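Long-range contacts in YflH protein (Bacillus subtilis, PDB 3D0W), which is of unknown function, a small all-helical member of the DUF3243 family found here as an assembly of two chains: residues E30-Y35 with P70-E75; K38-G43 with A58-Y63. All coordinates share one frame; numbering follows the deposited sequence.

Interaction 1 of 2, residues E30-Y35 with P70-E75; sequences EEFKGY and PQNGEE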
# COMPACT_ATOMS: atom_id res chain seq x y z
N GLU A 30 -9.82 8.74 4.68
CA GLU A 30 -11.01 9.12 3.93
C GLU A 30 -10.69 10.22 2.94
O GLU A 30 -11.18 10.21 1.81
CB GLU A 30 -12.12 9.58 4.88
CG GLU A 30 -12.78 8.44 5.63
CD GLU A 30 -13.26 7.33 4.70
OE1 GLU A 30 -13.97 7.63 3.71
OE2 GLU A 30 -12.93 6.16 4.97
N GLU A 31 -9.85 11.17 3.36
CA GLU A 31 -9.47 12.28 2.49
C GLU A 31 -8.57 11.75 1.37
O GLU A 31 -8.72 12.14 0.21
CB GLU A 31 -8.72 13.35 3.27
CG GLU A 31 -9.55 14.07 4.33
CD GLU A 31 -8.82 15.27 4.92
OE1 GLU A 31 -7.67 15.11 5.39
OE2 GLU A 31 -9.40 16.38 4.91
N PHE A 32 -7.64 10.87 1.73
CA PHE A 32 -6.72 10.27 0.76
C PHE A 32 -7.55 9.57 -0.32
O PHE A 32 -7.36 9.78 -1.51
CB PHE A 32 -5.81 9.27 1.47
CG PHE A 32 -5.10 8.32 0.54
CD1 PHE A 32 -4.14 8.79 -0.35
CD2 PHE A 32 -5.40 6.97 0.54
CE1 PHE A 32 -3.49 7.92 -1.22
CE2 PHE A 32 -4.76 6.09 -0.32
CZ PHE A 32 -3.79 6.57 -1.21
N LYS A 33 -8.47 8.72 0.13
CA LYS A 33 -9.34 7.98 -0.77
C LYS A 33 -10.12 8.96 -1.66
O LYS A 33 -10.26 8.73 -2.87
CB LYS A 33 -10.30 7.13 0.07
CG LYS A 33 -11.22 6.22 -0.71
CD LYS A 33 -12.09 5.43 0.26
CE LYS A 33 -13.26 4.77 -0.45
NZ LYS A 33 -14.06 3.95 0.49
N GLY A 34 -10.60 10.05 -1.08
CA GLY A 34 -11.34 11.04 -1.85
C GLY A 34 -10.49 11.72 -2.91
O GLY A 34 -10.99 12.10 -3.98
N TYR A 35 -9.20 11.89 -2.62
CA TYR A 35 -8.28 12.52 -3.56
C TYR A 35 -8.06 11.59 -4.76
O TYR A 35 -7.98 12.05 -5.91
CB TYR A 35 -6.95 12.82 -2.86
CG TYR A 35 -5.87 13.38 -3.75
CD1 TYR A 35 -6.06 14.59 -4.43
CD2 TYR A 35 -4.66 12.71 -3.93
CE1 TYR A 35 -5.07 15.11 -5.26
CE2 TYR A 35 -3.66 13.22 -4.76
CZ TYR A 35 -3.88 14.42 -5.42
OH TYR A 35 -2.90 14.93 -6.26
N PRO A 70 4.84 13.01 -1.30
CA PRO A 70 3.87 12.44 -0.36
C PRO A 70 3.46 13.44 0.73
O PRO A 70 4.31 14.10 1.32
CB PRO A 70 4.62 11.24 0.22
CG PRO A 70 5.51 10.82 -0.94
CD PRO A 70 6.03 12.15 -1.41
N GLN A 71 2.16 13.53 0.99
CA GLN A 71 1.66 14.46 1.99
C GLN A 71 1.15 13.74 3.23
O GLN A 71 0.72 14.37 4.21
CB GLN A 71 0.54 15.31 1.39
CG GLN A 71 0.99 16.12 0.20
CD GLN A 71 2.08 17.11 0.56
OE1 GLN A 71 1.84 18.07 1.30
NE2 GLN A 71 3.28 16.88 0.04
N ASN A 72 1.18 12.41 3.19
CA ASN A 72 0.73 11.60 4.31
C ASN A 72 1.28 10.17 4.20
O ASN A 72 1.86 9.81 3.18
CB ASN A 72 -0.80 11.57 4.38
CG ASN A 72 -1.45 11.19 3.05
OD1 ASN A 72 -1.13 10.15 2.46
ND2 ASN A 72 -2.36 12.03 2.58
N GLY A 73 1.11 9.39 5.27
CA GLY A 73 1.60 8.02 5.30
C GLY A 73 1.08 7.16 4.16
O GLY A 73 1.80 6.29 3.66
N GLU A 74 -0.16 7.39 3.75
CA GLU A 74 -0.76 6.64 2.66
C GLU A 74 0.06 6.83 1.39
O GLU A 74 0.48 5.86 0.73
CB GLU A 74 -2.20 7.10 2.41
CG GLU A 74 -3.24 6.57 3.40
CD GLU A 74 -3.32 7.37 4.70
OE1 GLU A 74 -2.46 8.26 4.93
OE2 GLU A 74 -4.24 7.10 5.49
N GLU A 75 0.31 8.09 1.05
CA GLU A 75 1.06 8.42 -0.15
C GLU A 75 2.51 8.00 -0.09
O GLU A 75 3.10 7.62 -1.11
CB GLU A 75 0.94 9.92 -0.41
CG GLU A 75 -0.46 10.30 -0.88
CD GLU A 75 -0.70 11.80 -0.88
OE1 GLU A 75 0.28 12.58 -0.86
OE2 GLU A 75 -1.88 12.20 -0.90
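An N-capped helix start meets the flank of the long helix 23-48 here: Asn72 occupies the N-cap position of helix 73-84, and the first turn behind it packs on Phe32. The tight part is a CH-pi contact. Phe32, with CG anti to its backbone N (chi1 164°), holds its ring out toward the incoming turn, and Glu74 CB sits almost exactly over the ring centre, 3.6 Å from the centroid and 7° off the normal. Glu74 CG continues across the same face and comes within 3.6 Å of Phe32 CD2. The Glu74 chain then bends at chi2 (83°), so its aliphatic half does the packing while the carboxylate leads away from the 30-35 helix. Glu75 slides past the ring in the opposite sense to Phe32, its CG 3.9 Å from Phe32 CE1. The second subunit adds to this buried side, its Leu77 packing on Phe32 and its Gly73 on Glu74.

Toward Tyr35, which is partly exposed, the contact loosens. The nearest approach there is Tyr35 CD2 to Glu75 OE2 at 4.1 Å, and the phenol reaches beyond the two segments to hydrogen-bond Glu68 through its OH. No hydrogen bond links the two segments; two side-chain hydrogen bonds are made inside 70-75. Glu75 runs extended beyond CG, which brings its carboxylate to the preceding loop, where Gln71 N gives a 2.8 Å hydrogen bond to Glu75 OE1, arriving from above the carboxylate plane. The capping bond runs the other way along the chain: Glu75 N donates to Asn72 OD1 over 2.9 Å, meeting that oxygen nearly along its C=O axis.

Interaction 2 of 2, residues K38-G43 with A58-Y63; sequences KQVNRG and AILGDY
Helices 38-43 and 58-63 cross steeply, their N-to-C directions 118° apart and their axes 9.2 Å from each other at closest approach, with Val40 and Ile59 the nearest pair of CA atoms. Ile59 is the side chain that fills the crossing, and much of what it meets is backbone. Its two branches divide the work. CG2, anti to the backbone N, lies against the carbonyl of Gln39, 3.5 Å from Gln39 O. CG1 leaves beside the N and extends at chi2, which carries CD1 one turn further along the other helix, to 3.6 Å from Gly43 C and close to the carbonyl oxygen of Val40. Gly43 has no side chain, so the methyl lies directly against its backbone.

Two further pairs flank the isoleucine. Val40 and Leu60, both buried, meet through Val40 CG2 and the tip of the leucine, with Leu60 CD2 3.9 Å away, the two side chains crossing obliquely in a purely apolar touch. Partly exposed Gln39 bends at chi2 (-67°) and brings its amide tip-first to the ring of the buried Tyr63, with Gln39 NE2 3.2 Å from Tyr63 CD1. Amide and ring planes stand 77° apart, the side chains cross at about a right angle, and no hydrogen bond joins the segments.

Around this crossing, Leu60 carries the apolar packing on to Leu97 and Val98 of helix 87-101, so helix 56-65 touches both that helix and helix 23-48. Ile59 also touches Lys44, one residue beyond Gly43, and Val54 in the loop ahead of its own helix, while Tyr63 packs on Leu36, a turn earlier on helix 23-48.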
# COMPACT_ATOMS: atom_id res chain seq x y z
N LYS A 38 -10.95 11.64 -6.88
CA LYS A 38 -10.95 12.89 -7.64
C LYS A 38 -10.14 12.71 -8.91
O LYS A 38 -10.54 13.16 -9.99
CB LYS A 38 -10.34 14.05 -6.84
CG LYS A 38 -11.19 14.56 -5.68
CD LYS A 38 -11.29 16.09 -5.67
CE LYS A 38 -9.97 16.77 -5.30
NZ LYS A 38 -8.90 16.63 -6.33
N GLN A 39 -8.98 12.07 -8.77
CA GLN A 39 -8.09 11.80 -9.89
C GLN A 39 -8.83 11.01 -10.96
O GLN A 39 -8.76 11.34 -12.15
CB GLN A 39 -6.88 10.96 -9.46
CG GLN A 39 -6.10 11.45 -8.25
CD GLN A 39 -5.38 12.74 -8.50
OE1 GLN A 39 -5.93 13.82 -8.32
NE2 GLN A 39 -4.13 12.65 -8.95
N VAL A 40 -9.51 9.95 -10.53
CA VAL A 40 -10.25 9.07 -11.43
C VAL A 40 -11.37 9.79 -12.17
O VAL A 40 -11.43 9.74 -13.40
CB VAL A 40 -10.84 7.86 -10.66
CG1 VAL A 40 -11.71 7.03 -11.59
CG2 VAL A 40 -9.71 7.01 -10.09
N ASN A 41 -12.26 10.44 -11.43
CA ASN A 41 -13.38 11.15 -12.02
C ASN A 41 -12.93 12.14 -13.08
O ASN A 41 -13.45 12.14 -14.19
CB ASN A 41 -14.19 11.87 -10.95
CG ASN A 41 -15.05 10.92 -10.14
OD1 ASN A 41 -15.61 11.29 -9.11
ND2 ASN A 41 -15.16 9.68 -10.61
N ARG A 42 -11.96 12.98 -12.74
CA ARG A 42 -11.45 13.95 -13.70
C ARG A 42 -10.85 13.23 -14.90
O ARG A 42 -11.06 13.62 -16.05
CB ARG A 42 -10.39 14.84 -13.05
CG ARG A 42 -10.94 15.76 -11.97
CD ARG A 42 -12.05 16.65 -12.52
NE ARG A 42 -11.65 17.36 -13.74
CZ ARG A 42 -10.64 18.23 -13.81
NH1 ARG A 42 -9.92 18.50 -12.73
NH2 ARG A 42 -10.36 18.81 -14.97
N GLY A 43 -10.10 12.16 -14.63
CA GLY A 43 -9.48 11.41 -15.71
C GLY A 43 -10.53 10.84 -16.65
O GLY A 43 -10.41 10.94 -17.86
N ALA A 58 -5.49 2.79 -15.20
CA ALA A 58 -4.57 3.53 -16.05
C ALA A 58 -4.37 4.93 -15.46
O ALA A 58 -3.25 5.44 -15.39
CB ALA A 58 -5.12 3.63 -17.47
N ILE A 59 -5.47 5.54 -15.02
CA ILE A 59 -5.41 6.87 -14.43
C ILE A 59 -4.61 6.88 -13.13
O ILE A 59 -3.77 7.75 -12.92
CB ILE A 59 -6.83 7.41 -14.18
CG1 ILE A 59 -7.55 7.59 -15.53
CG2 ILE A 59 -6.76 8.74 -13.45
CD1 ILE A 59 -9.07 7.77 -15.40
N LEU A 60 -4.86 5.91 -12.25
CA LEU A 60 -4.13 5.85 -10.99
C LEU A 60 -2.65 5.55 -11.25
O LEU A 60 -1.78 6.03 -10.52
CB LEU A 60 -4.75 4.81 -10.05
CG LEU A 60 -6.15 5.18 -9.52
CD1 LEU A 60 -6.66 4.12 -8.55
CD2 LEU A 60 -6.07 6.53 -8.82
N GLY A 61 -2.37 4.76 -12.29
CA GLY A 61 -0.99 4.44 -12.63
C GLY A 61 -0.26 5.69 -13.06
O GLY A 61 0.87 5.95 -12.63
N ASP A 62 -0.90 6.48 -13.93
CA ASP A 62 -0.30 7.73 -14.39
C ASP A 62 -0.07 8.65 -13.18
O ASP A 62 0.93 9.35 -13.11
CB ASP A 62 -1.22 8.44 -15.40
CG ASP A 62 -1.27 7.72 -16.74
OD1 ASP A 62 -0.37 6.90 -17.02
OD2 ASP A 62 -2.21 7.99 -17.52
N TYR A 63 -1.01 8.63 -12.24
CA TYR A 63 -0.90 9.44 -11.03
C TYR A 63 0.36 9.07 -10.25
O TYR A 63 1.17 9.95 -9.90
CB TYR A 63 -2.15 9.23 -10.15
CG TYR A 63 -1.94 9.52 -8.68
CD1 TYR A 63 -1.62 10.81 -8.23
CD2 TYR A 63 -2.06 8.51 -7.73
CE1 TYR A 63 -1.42 11.07 -6.87
CE2 TYR A 63 -1.87 8.76 -6.38
CZ TYR A 63 -1.55 10.04 -5.95
OH TYR A 63 -1.36 10.26 -4.61

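Overall arrangement
Both contacts use helix 23-48, about two turns apart along its length: 30-35 receives the start of helix 73-84, and 38-43 receives helix 56-65, which precedes helix 73-84 in the chain. Tyr63 joins them, its OH lying 3.8 Å from both Tyr35 CE2 and Glu75 CG in packing contact. Interaction 1 is the more buried and lies beside the second subunit; it sets an aromatic face against the aliphatic parts of two glutamates. Interaction 2 is partly buried, and no other chain of the assembly touches its segments; it lays aliphatic branches against helix backbone, bare at Gly43, and an amide against a tyrosine ring. Neither has a hydrogen bond between its segments.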